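Local coordinates for bluetongue virus COAT protein VP7 (Bluetongue virus, PDB 1BVP) that forms trimers that assemble on a VP3 scaffold as part of the inner capsid of the virus and probably binds a host cell surface receptor, at residues E115-F129 / V247-Y260. Residues are numbered along the deposited sequence; the frame is centred on the assembly and turned at random.
Sequences ETSTWGPARQPYGFF and VVFYISMDKTLNQY
The Tyr250 ring is sandwiched between Gln124 and Phe128. It sits beside a short antiparallel pairing of 122-123 with the end of strand 241-252, where the two chain connections between the helical domain and the beta-sandwich domain run side by side. Gln124 CB makes a CH-pi contact with one face. Phe128 meets the opposite face edge-on in a T-shaped stack, ring planes 78° apart. Tyr126 O lies at the ring edge, 3.6 Å from Tyr250 CE1. The extended Arg123 chain lays its guanidinium flat on Phe249, with Arg123 CZ 3.8 Å from the ring centroid, a stack with cation-pi character. Its NH2 also bonds Tyr126 OH of the second subunit, tying this stack to the trimer interface.

Ala122 and Ser252 form the hydrogen-bonded pair, and Gln124 N donates to Tyr250 O. Nearer the helices, Lys255 NZ donates a hydrogen bond to Thr118 O at 2.9 Å.

The Gln124 side chain, bent at chi2 (-65°), turns its amide back toward Ala122 O and across to Asp254 O. Gln124 NE2 donates to Asp254 O at 3.1 Å, with the acceptor in the amide plane. Gln124 NE2 also donates to Ala122 O at 2.9 Å, and Ser252 N approaches that oxygen from the other face of the carbonyl plane.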
ATOM      1  N   GLU A 115      16.676  -7.623  -0.635  1.00 12.96           N
ATOM      2  CA  GLU A 115      15.418  -8.332  -0.834  1.00 12.43           C
ATOM      3  C   GLU A 115      15.342  -9.126  -2.121  1.00 12.73           C
ATOM      4  O   GLU A 115      14.857 -10.236  -2.153  1.00 28.63           O
ATOM      5  CB  GLU A 115      14.178  -7.432  -0.622  1.00  9.72           C
ATOM      6  CG  GLU A 115      13.980  -6.265  -1.570  1.00  9.50           C
ATOM      7  CD  GLU A 115      13.160  -6.569  -2.811  1.00 12.87           C
ATOM      8  OE1 GLU A 115      12.770  -7.717  -3.038  1.00 18.51           O
ATOM      9  OE2 GLU A 115      12.882  -5.644  -3.585  1.00 16.46           O
ATOM     10  N   THR A 116      15.895  -8.563  -3.162  1.00 13.63           N
ATOM     11  CA  THR A 116      15.914  -9.114  -4.498  1.00  5.52           C
ATOM     12  C   THR A 116      16.687 -10.408  -4.625  1.00 13.43           C
ATOM     13  O   THR A 116      16.395 -11.252  -5.462  1.00 24.98           O
ATOM     14  CB  THR A 116      16.564  -8.027  -5.339  1.00  5.59           C
ATOM     15  OG1 THR A 116      15.604  -7.481  -6.216  1.00 13.01           O
ATOM     16  CG2 THR A 116      17.817  -8.464  -6.023  1.00 15.47           C
ATOM     17  N   SER A 117      17.676 -10.591  -3.780  1.00 15.45           N
ATOM     18  CA  SER A 117      18.507 -11.764  -3.899  1.00 17.58           C
ATOM     19  C   SER A 117      18.055 -12.951  -3.048  1.00 16.83           C
ATOM     20  O   SER A 117      18.721 -13.988  -3.014  1.00 19.96           O
ATOM     21  CB  SER A 117      19.937 -11.359  -3.560  1.00 20.59           C
ATOM     22  OG  SER A 117      19.983 -10.983  -2.191  1.00 31.98           O
ATOM     23  N   THR A 118      16.965 -12.785  -2.312  1.00 13.81           N
ATOM     24  CA  THR A 118      16.449 -13.855  -1.480  1.00  9.89           C
ATOM     25  C   THR A 118      14.946 -14.003  -1.679  1.00 16.09           C
ATOM     26  O   THR A 118      14.426 -13.570  -2.701  1.00 21.57           O
ATOM     27  CB  THR A 118      16.845 -13.692  -0.003  1.00 10.23           C
ATOM     28  OG1 THR A 118      16.686 -14.952   0.681  1.00 16.32           O
ATOM     29  CG2 THR A 118      16.100 -12.572   0.679  1.00  2.33           C
ATOM     30  N   TRP A 119      14.274 -14.695  -0.760  1.00 17.91           N
ATOM     31  CA  TRP A 119      12.833 -14.951  -0.837  1.00 13.98           C
ATOM     32  C   TRP A 119      12.282 -14.785   0.546  1.00 11.82           C
ATOM     33  O   TRP A 119      13.010 -14.952   1.534  1.00 20.34           O
ATOM     34  CB  TRP A 119      12.559 -16.402  -1.281  1.00 13.35           C
ATOM     35  CG  TRP A 119      13.043 -16.706  -2.671  1.00 14.01           C
ATOM     36  CD1 TRP A 119      12.387 -16.466  -3.867  1.00 12.32           C
ATOM     37  CD2 TRP A 119      14.347 -17.166  -3.016  1.00 14.52           C
ATOM     38  NE1 TRP A 119      13.233 -16.736  -4.928  1.00 15.13           N
ATOM     39  CE2 TRP A 119      14.438 -17.163  -4.430  1.00 12.52           C
ATOM     40  CE3 TRP A 119      15.456 -17.568  -2.265  1.00 17.04           C
ATOM     41  CZ2 TRP A 119      15.590 -17.534  -5.094  1.00 14.40           C
ATOM     42  CZ3 TRP A 119      16.607 -17.936  -2.933  1.00 17.98           C
ATOM     43  CH2 TRP A 119      16.665 -17.918  -4.331  1.00 14.72           C
ATOM     44  N   GLY A 120      11.001 -14.456   0.626  1.00  9.42           N
ATOM     45  CA  GLY A 120      10.353 -14.297   1.914  1.00 10.72           C
ATOM     46  C   GLY A 120       8.856 -14.338   1.713  1.00 12.92           C
ATOM     47  O   GLY A 120       8.360 -14.064   0.610  1.00 21.88           O
ATOM     48  N   PRO A 121       8.111 -14.714   2.753  1.00 15.10           N
ATOM     49  CA  PRO A 121       6.642 -14.792   2.681  1.00 11.98           C
ATOM     50  C   PRO A 121       5.965 -13.448   2.474  1.00 14.14           C
ATOM     51  O   PRO A 121       6.309 -12.471   3.121  1.00 20.40           O
ATOM     52  CB  PRO A 121       6.265 -15.371   4.045  1.00 10.13           C
ATOM     53  CG  PRO A 121       7.398 -14.945   4.960  1.00 11.42           C
ATOM     54  CD  PRO A 121       8.612 -15.147   4.074  1.00 10.56           C
ATOM     55  N   ALA A 122       4.943 -13.421   1.632  1.00 16.12           N
ATOM     56  CA  ALA A 122       4.190 -12.207   1.376  1.00 13.18           C
ATOM     57  C   ALA A 122       2.724 -12.492   0.996  1.00 16.37           C
ATOM     58  O   ALA A 122       2.470 -13.438   0.229  1.00 18.43           O
ATOM     59  CB  ALA A 122       4.836 -11.489   0.247  1.00 13.27           C
ATOM     60  N   ARG A 123       1.783 -11.683   1.516  1.00 13.56           N
ATOM     61  CA  ARG A 123       0.351 -11.780   1.172  1.00  4.32           C
ATOM     62  C   ARG A 123       0.242 -11.525  -0.327  1.00  8.07           C
ATOM     63  O   ARG A 123       0.627 -10.447  -0.788  1.00 13.64           O
ATOM     64  CB  ARG A 123      -0.483 -10.661   1.781  1.00  4.02           C
ATOM     65  CG  ARG A 123      -1.164 -10.920   3.076  1.00 19.08           C
ATOM     66  CD  ARG A 123      -1.981  -9.656   3.465  1.00 31.45           C
ATOM     67  NE  ARG A 123      -2.654  -9.689   4.783  1.00 33.72           N
ATOM     68  CZ  ARG A 123      -2.118 -10.138   5.920  1.00 36.15           C
ATOM     69  NH1 ARG A 123      -0.877 -10.639   5.981  1.00 45.31           N
ATOM     70  NH2 ARG A 123      -2.799 -10.001   7.038  1.00 38.52           N
ATOM     71  N   GLN A 124      -0.271 -12.503  -1.081  1.00 14.12           N
ATOM     72  CA  GLN A 124      -0.465 -12.364  -2.526  1.00 10.99           C
ATOM     73  C   GLN A 124      -1.725 -11.515  -2.772  1.00 12.05           C
ATOM     74  O   GLN A 124      -2.642 -11.490  -1.957  1.00 12.63           O
ATOM     75  CB  GLN A 124      -0.529 -13.728  -3.153  1.00 13.77           C
ATOM     76  CG  GLN A 124       0.694 -14.510  -2.794  1.00 15.85           C
ATOM     77  CD  GLN A 124       1.921 -13.889  -3.394  1.00 15.86           C
ATOM     78  OE1 GLN A 124       1.946 -13.570  -4.587  1.00 18.90           O
ATOM     79  NE2 GLN A 124       2.935 -13.680  -2.575  1.00 14.42           N
ATOM     80  N   PRO A 125      -1.754 -10.773  -3.886  1.00 15.86           N
ATOM     81  CA  PRO A 125      -2.833  -9.862  -4.312  1.00 16.59           C
ATOM     82  C   PRO A 125      -4.197 -10.330  -4.774  1.00 26.21           C
ATOM     83  O   PRO A 125      -5.204  -9.636  -4.550  1.00 30.15           O
ATOM     84  CB  PRO A 125      -2.163  -9.039  -5.418  1.00  6.87           C
ATOM     85  CG  PRO A 125      -1.207 -10.053  -6.053  1.00  9.25           C
ATOM     86  CD  PRO A 125      -0.652 -10.837  -4.879  1.00 12.95           C
ATOM     87  N   TYR A 126      -4.229 -11.444  -5.504  1.00 28.84           N
ATOM     88  CA  TYR A 126      -5.480 -11.921  -6.043  1.00 32.38           C
ATOM     89  C   TYR A 126      -6.089 -13.121  -5.355  1.00 30.24           C
ATOM     90  O   TYR A 126      -5.498 -13.678  -4.428  1.00 33.34           O
ATOM     91  CB  TYR A 126      -5.298 -12.196  -7.507  1.00 36.24           C
ATOM     92  CG  TYR A 126      -4.599 -11.074  -8.209  1.00 38.65           C
ATOM     93  CD1 TYR A 126      -5.068  -9.735  -8.122  1.00 37.75           C
ATOM     94  CD2 TYR A 126      -3.473 -11.348  -8.994  1.00 42.62           C
ATOM     95  CE1 TYR A 126      -4.408  -8.691  -8.830  1.00 42.54           C
ATOM     96  CE2 TYR A 126      -2.802 -10.335  -9.705  1.00 46.65           C
ATOM     97  CZ  TYR A 126      -3.262  -9.018  -9.630  1.00 48.36           C
ATOM     98  OH  TYR A 126      -2.549  -8.103 -10.387  1.00 49.02           O
ATOM     99  N   GLY A 127      -7.291 -13.489  -5.804  1.00 24.17           N
ATOM    100  CA  GLY A 127      -8.001 -14.609  -5.224  1.00 14.90           C
ATOM    101  C   GLY A 127      -7.232 -15.899  -5.415  1.00 16.66           C
ATOM    102  O   GLY A 127      -6.616 -16.131  -6.478  1.00 11.89           O
ATOM    103  N   PHE A 128      -7.281 -16.751  -4.395  1.00 17.16           N
ATOM    104  CA  PHE A 128      -6.578 -18.015  -4.457  1.00 11.55           C
ATOM    105  C   PHE A 128      -6.951 -18.843  -5.685  1.00 13.11           C
ATOM    106  O   PHE A 128      -6.128 -19.576  -6.224  1.00 15.37           O
ATOM    107  CB  PHE A 128      -6.823 -18.805  -3.182  1.00 12.41           C
ATOM    108  CG  PHE A 128      -5.991 -20.043  -3.093  1.00 20.74           C
ATOM    109  CD1 PHE A 128      -6.435 -21.240  -3.641  1.00 18.81           C
ATOM    110  CD2 PHE A 128      -4.765 -20.022  -2.472  1.00 20.86           C
ATOM    111  CE1 PHE A 128      -5.668 -22.386  -3.565  1.00 20.92           C
ATOM    112  CE2 PHE A 128      -3.988 -21.175  -2.392  1.00 23.53           C
ATOM    113  CZ  PHE A 128      -4.447 -22.356  -2.938  1.00 24.81           C
ATOM    114  N   PHE A 129      -8.197 -18.721  -6.132  1.00 18.69           N
ATOM    115  CA  PHE A 129      -8.695 -19.470  -7.295  1.00 17.07           C
ATOM    116  C   PHE A 129      -8.923 -18.630  -8.518  1.00 19.02           C
ATOM    117  O   PHE A 129      -9.759 -18.959  -9.341  1.00 25.43           O
ATOM    118  CB  PHE A 129     -10.009 -20.170  -6.972  1.00 13.43           C
ATOM    119  CG  PHE A 129      -9.900 -21.178  -5.886  1.00 10.75           C
ATOM    120  CD1 PHE A 129      -9.348 -22.438  -6.147  1.00  9.67           C
ATOM    121  CD2 PHE A 129     -10.314 -20.861  -4.588  1.00  7.06           C
ATOM    122  CE1 PHE A 129      -9.197 -23.390  -5.106  1.00  5.21           C
ATOM    123  CE2 PHE A 129     -10.178 -21.784  -3.558  1.00  6.07           C
ATOM    124  CZ  PHE A 129      -9.611 -23.058  -3.814  1.00  3.54           C
ATOM    125  N   VAL A 247     -11.056 -18.420   1.203  1.00 18.45           N
ATOM    126  CA  VAL A 247      -9.616 -18.184   1.360  1.00 20.67           C
ATOM    127  C   VAL A 247      -9.506 -16.652   1.469  1.00 19.35           C
ATOM    128  O   VAL A 247      -9.505 -15.932   0.447  1.00 24.18           O
ATOM    129  CB  VAL A 247      -8.763 -18.695   0.170  1.00 18.62           C
ATOM    130  CG1 VAL A 247      -7.343 -18.231   0.320  1.00 16.59           C
ATOM    131  CG2 VAL A 247      -8.768 -20.203   0.130  1.00 19.97           C
ATOM    132  N   VAL A 248      -9.469 -16.157   2.709  1.00 12.73           N
ATOM    133  CA  VAL A 248      -9.391 -14.725   2.934  1.00 15.29           C
ATOM    134  C   VAL A 248      -8.110 -14.076   2.382  1.00 19.72           C
ATOM    135  O   VAL A 248      -8.156 -12.959   1.861  1.00 19.53           O
ATOM    136  CB  VAL A 248      -9.786 -14.336   4.364  1.00 14.14           C
ATOM    137  CG1 VAL A 248      -9.544 -15.441   5.287  1.00 17.42           C
ATOM    138  CG2 VAL A 248      -9.087 -13.092   4.779  1.00 19.41           C
ATOM    139  N   PHE A 249      -6.994 -14.805   2.438  1.00 17.07           N
ATOM    140  CA  PHE A 249      -5.718 -14.401   1.839  1.00 11.98           C
ATOM    141  C   PHE A 249      -4.739 -15.514   2.075  1.00 13.84           C
ATOM    142  O   PHE A 249      -4.943 -16.353   2.952  1.00 16.90           O
ATOM    143  CB  PHE A 249      -5.161 -13.072   2.369  1.00 16.88           C
ATOM    144  CG  PHE A 249      -4.722 -13.113   3.797  1.00 16.93           C
ATOM    145  CD1 PHE A 249      -5.614 -12.816   4.823  1.00 16.63           C
ATOM    146  CD2 PHE A 249      -3.417 -13.453   4.126  1.00 17.27           C
ATOM    147  CE1 PHE A 249      -5.209 -12.862   6.165  1.00 15.32           C
ATOM    148  CE2 PHE A 249      -3.008 -13.500   5.466  1.00 14.43           C
ATOM    149  CZ  PHE A 249      -3.907 -13.205   6.483  1.00 12.07           C
ATOM    150  N   TYR A 250      -3.699 -15.562   1.259  1.00 16.08           N
ATOM    151  CA  TYR A 250      -2.674 -16.587   1.421  1.00 20.03           C
ATOM    152  C   TYR A 250      -1.288 -15.946   1.247  1.00 21.45           C
ATOM    153  O   TYR A 250      -1.191 -14.829   0.722  1.00 16.83           O
ATOM    154  CB  TYR A 250      -2.859 -17.721   0.402  1.00 14.29           C
ATOM    155  CG  TYR A 250      -2.639 -17.343  -1.057  1.00  6.51           C
ATOM    156  CD1 TYR A 250      -3.574 -16.564  -1.746  1.00  5.51           C
ATOM    157  CD2 TYR A 250      -1.519 -17.809  -1.762  1.00  5.58           C
ATOM    158  CE1 TYR A 250      -3.401 -16.262  -3.120  1.00  4.17           C
ATOM    159  CE2 TYR A 250      -1.337 -17.523  -3.132  1.00  2.00           C
ATOM    160  CZ  TYR A 250      -2.287 -16.760  -3.794  1.00  6.72           C
ATOM    161  OH  TYR A 250      -2.205 -16.585  -5.156  1.00 19.70           O
ATOM    162  N   ILE A 251      -0.231 -16.632   1.699  1.00 17.23           N
ATOM    163  CA  ILE A 251       1.125 -16.106   1.558  1.00 15.46           C
ATOM    164  C   ILE A 251       2.030 -17.074   0.797  1.00 16.03           C
ATOM    165  O   ILE A 251       1.965 -18.283   0.986  1.00 17.00           O
ATOM    166  CB  ILE A 251       1.816 -15.765   2.916  1.00 13.62           C
ATOM    167  CG1 ILE A 251       2.061 -17.039   3.701  1.00 13.86           C
ATOM    168  CG2 ILE A 251       1.029 -14.710   3.724  1.00  8.50           C
ATOM    169  CD1 ILE A 251       2.478 -16.771   5.093  1.00 18.46           C
ATOM    170  N   SER A 252       2.853 -16.540  -0.094  1.00 16.54           N
ATOM    171  CA  SER A 252       3.781 -17.375  -0.817  1.00 15.27           C
ATOM    172  C   SER A 252       5.088 -16.586  -0.970  1.00 16.60           C
ATOM    173  O   SER A 252       5.208 -15.493  -0.414  1.00 15.21           O
ATOM    174  CB  SER A 252       3.191 -17.776  -2.160  1.00 12.38           C
ATOM    175  OG  SER A 252       3.214 -16.716  -3.079  1.00 14.56           O
ATOM    176  N   MET A 253       6.076 -17.185  -1.636  1.00 18.08           N
ATOM    177  CA  MET A 253       7.355 -16.531  -1.880  1.00 12.67           C
ATOM    178  C   MET A 253       7.442 -15.840  -3.246  1.00 16.69           C
ATOM    179  O   MET A 253       8.523 -15.628  -3.793  1.00 22.03           O
ATOM    180  CB  MET A 253       8.527 -17.480  -1.626  1.00  7.08           C
ATOM    181  CG  MET A 253       8.680 -17.680  -0.127  1.00 12.02           C
ATOM    182  SD  MET A 253      10.117 -18.607   0.422  1.00 23.19           S
ATOM    183  CE  MET A 253      10.290 -19.456  -1.017  1.00 21.80           C
ATOM    184  N   ASP A 254       6.295 -15.474  -3.804  1.00 12.46           N
ATOM    185  CA  ASP A 254       6.313 -14.754  -5.058  1.00 13.96           C
ATOM    186  C   ASP A 254       6.383 -13.290  -4.615  1.00 14.97           C
ATOM    187  O   ASP A 254       5.820 -12.915  -3.581  1.00 17.83           O
ATOM    188  CB  ASP A 254       5.049 -15.010  -5.883  1.00 20.61           C
ATOM    189  CG  ASP A 254       4.951 -16.429  -6.386  1.00 26.37           C
ATOM    190  OD1 ASP A 254       5.926 -16.959  -6.971  1.00 27.21           O
ATOM    191  OD2 ASP A 254       3.879 -17.021  -6.174  1.00 38.62           O
ATOM    192  N   LYS A 255       7.132 -12.482  -5.352  1.00 13.20           N
ATOM    193  CA  LYS A 255       7.300 -11.094  -4.995  1.00 12.16           C
ATOM    194  C   LYS A 255       6.057 -10.307  -5.293  1.00 17.27           C
ATOM    195  O   LYS A 255       5.373 -10.577  -6.297  1.00 22.15           O
ATOM    196  CB  LYS A 255       8.491 -10.475  -5.738  1.00 15.64           C
ATOM    197  CG  LYS A 255       9.894 -10.961  -5.330  1.00 14.60           C
ATOM    198  CD  LYS A 255      10.238 -10.625  -3.896  1.00 14.10           C
ATOM    199  CE  LYS A 255      11.748 -10.728  -3.629  1.00 17.15           C
ATOM    200  NZ  LYS A 255      12.378 -12.001  -4.044  1.00 15.75           N
ATOM    201  N   THR A 256       5.732  -9.393  -4.378  1.00 16.93           N
ATOM    202  CA  THR A 256       4.587  -8.527  -4.552  1.00 13.12           C
ATOM    203  C   THR A 256       5.112  -7.098  -4.677  1.00 16.69           C
ATOM    204  O   THR A 256       6.317  -6.864  -4.694  1.00 14.75           O
ATOM    205  CB  THR A 256       3.628  -8.622  -3.398  1.00  9.31           C
ATOM    206  OG1 THR A 256       4.147  -7.929  -2.260  1.00 21.91           O
ATOM    207  CG2 THR A 256       3.434 -10.052  -3.021  1.00 11.17           C
ATOM    208  N   LEU A 257       4.202  -6.149  -4.819  1.00 18.81           N
ATOM    209  CA  LEU A 257       4.554  -4.744  -4.950  1.00 11.25           C
ATOM    210  C   LEU A 257       4.996  -4.125  -3.612  1.00 11.47           C
ATOM    211  O   LEU A 257       5.255  -2.939  -3.539  1.00 15.82           O
ATOM    212  CB  LEU A 257       3.352  -3.993  -5.500  1.00  5.39           C
ATOM    213  CG  LEU A 257       3.405  -3.459  -6.924  1.00  9.65           C
ATOM    214  CD1 LEU A 257       4.354  -4.199  -7.823  1.00  7.84           C
ATOM    215  CD2 LEU A 257       2.016  -3.469  -7.451  1.00  9.46           C
ATOM    216  N   ASN A 258       4.993  -4.910  -2.542  1.00  9.24           N
ATOM    217  CA  ASN A 258       5.418  -4.420  -1.242  1.00 10.69           C
ATOM    218  C   ASN A 258       6.797  -4.959  -0.908  1.00 13.28           C
ATOM    219  O   ASN A 258       7.123  -5.052   0.252  1.00 17.16           O
ATOM    220  CB  ASN A 258       4.501  -4.898  -0.131  1.00 17.06           C
ATOM    221  CG  ASN A 258       3.085  -4.391  -0.267  1.00 21.68           C
ATOM    222  OD1 ASN A 258       2.170  -5.180  -0.414  1.00 27.16           O
ATOM    223  ND2 ASN A 258       2.889  -3.090  -0.153  1.00 21.51           N
ATOM    224  N   GLN A 259       7.576  -5.377  -1.902  1.00 10.61           N
ATOM    225  CA  GLN A 259       8.922  -5.910  -1.654  1.00  7.80           C
ATOM    226  C   GLN A 259       9.929  -4.800  -1.331  1.00 12.11           C
ATOM    227  O   GLN A 259      10.932  -5.013  -0.639  1.00 13.24           O
ATOM    228  CB  GLN A 259       9.403  -6.672  -2.882  1.00  2.59           C
ATOM    229  CG  GLN A 259       9.333  -5.860  -4.128  1.00  2.00           C
ATOM    230  CD  GLN A 259       9.899  -6.568  -5.325  1.00 10.07           C
ATOM    231  OE1 GLN A 259      11.103  -6.798  -5.406  1.00 18.29           O
ATOM    232  NE2 GLN A 259       9.047  -6.890  -6.284  1.00 12.77           N
ATOM    233  N   TYR A 260       9.609  -3.601  -1.800  1.00 13.39           N
ATOM    234  CA  TYR A 260      10.442  -2.440  -1.620  1.00 10.27           C
ATOM    235  C   TYR A 260       9.503  -1.302  -1.222  1.00 13.25           C
ATOM    236  O   TYR A 260       8.472  -1.125  -1.845  1.00 15.04           O
ATOM    237  CB  TYR A 260      11.173  -2.132  -2.943  1.00  5.88           C
ATOM    238  CG  TYR A 260      12.048  -0.904  -2.835  1.00 13.16           C
ATOM    239  CD1 TYR A 260      11.509   0.367  -3.082  1.00 14.16           C
ATOM    240  CD2 TYR A 260      13.381  -0.989  -2.382  1.00 10.93           C
ATOM    241  CE1 TYR A 260      12.248   1.505  -2.872  1.00 17.01           C
ATOM    242  CE2 TYR A 260      14.137   0.158  -2.177  1.00 12.59           C
ATOM    243  CZ  TYR A 260      13.554   1.395  -2.419  1.00 16.87           C
ATOM    244  OH  TYR A 260      14.208   2.553  -2.170  1.00 17.63           O
TER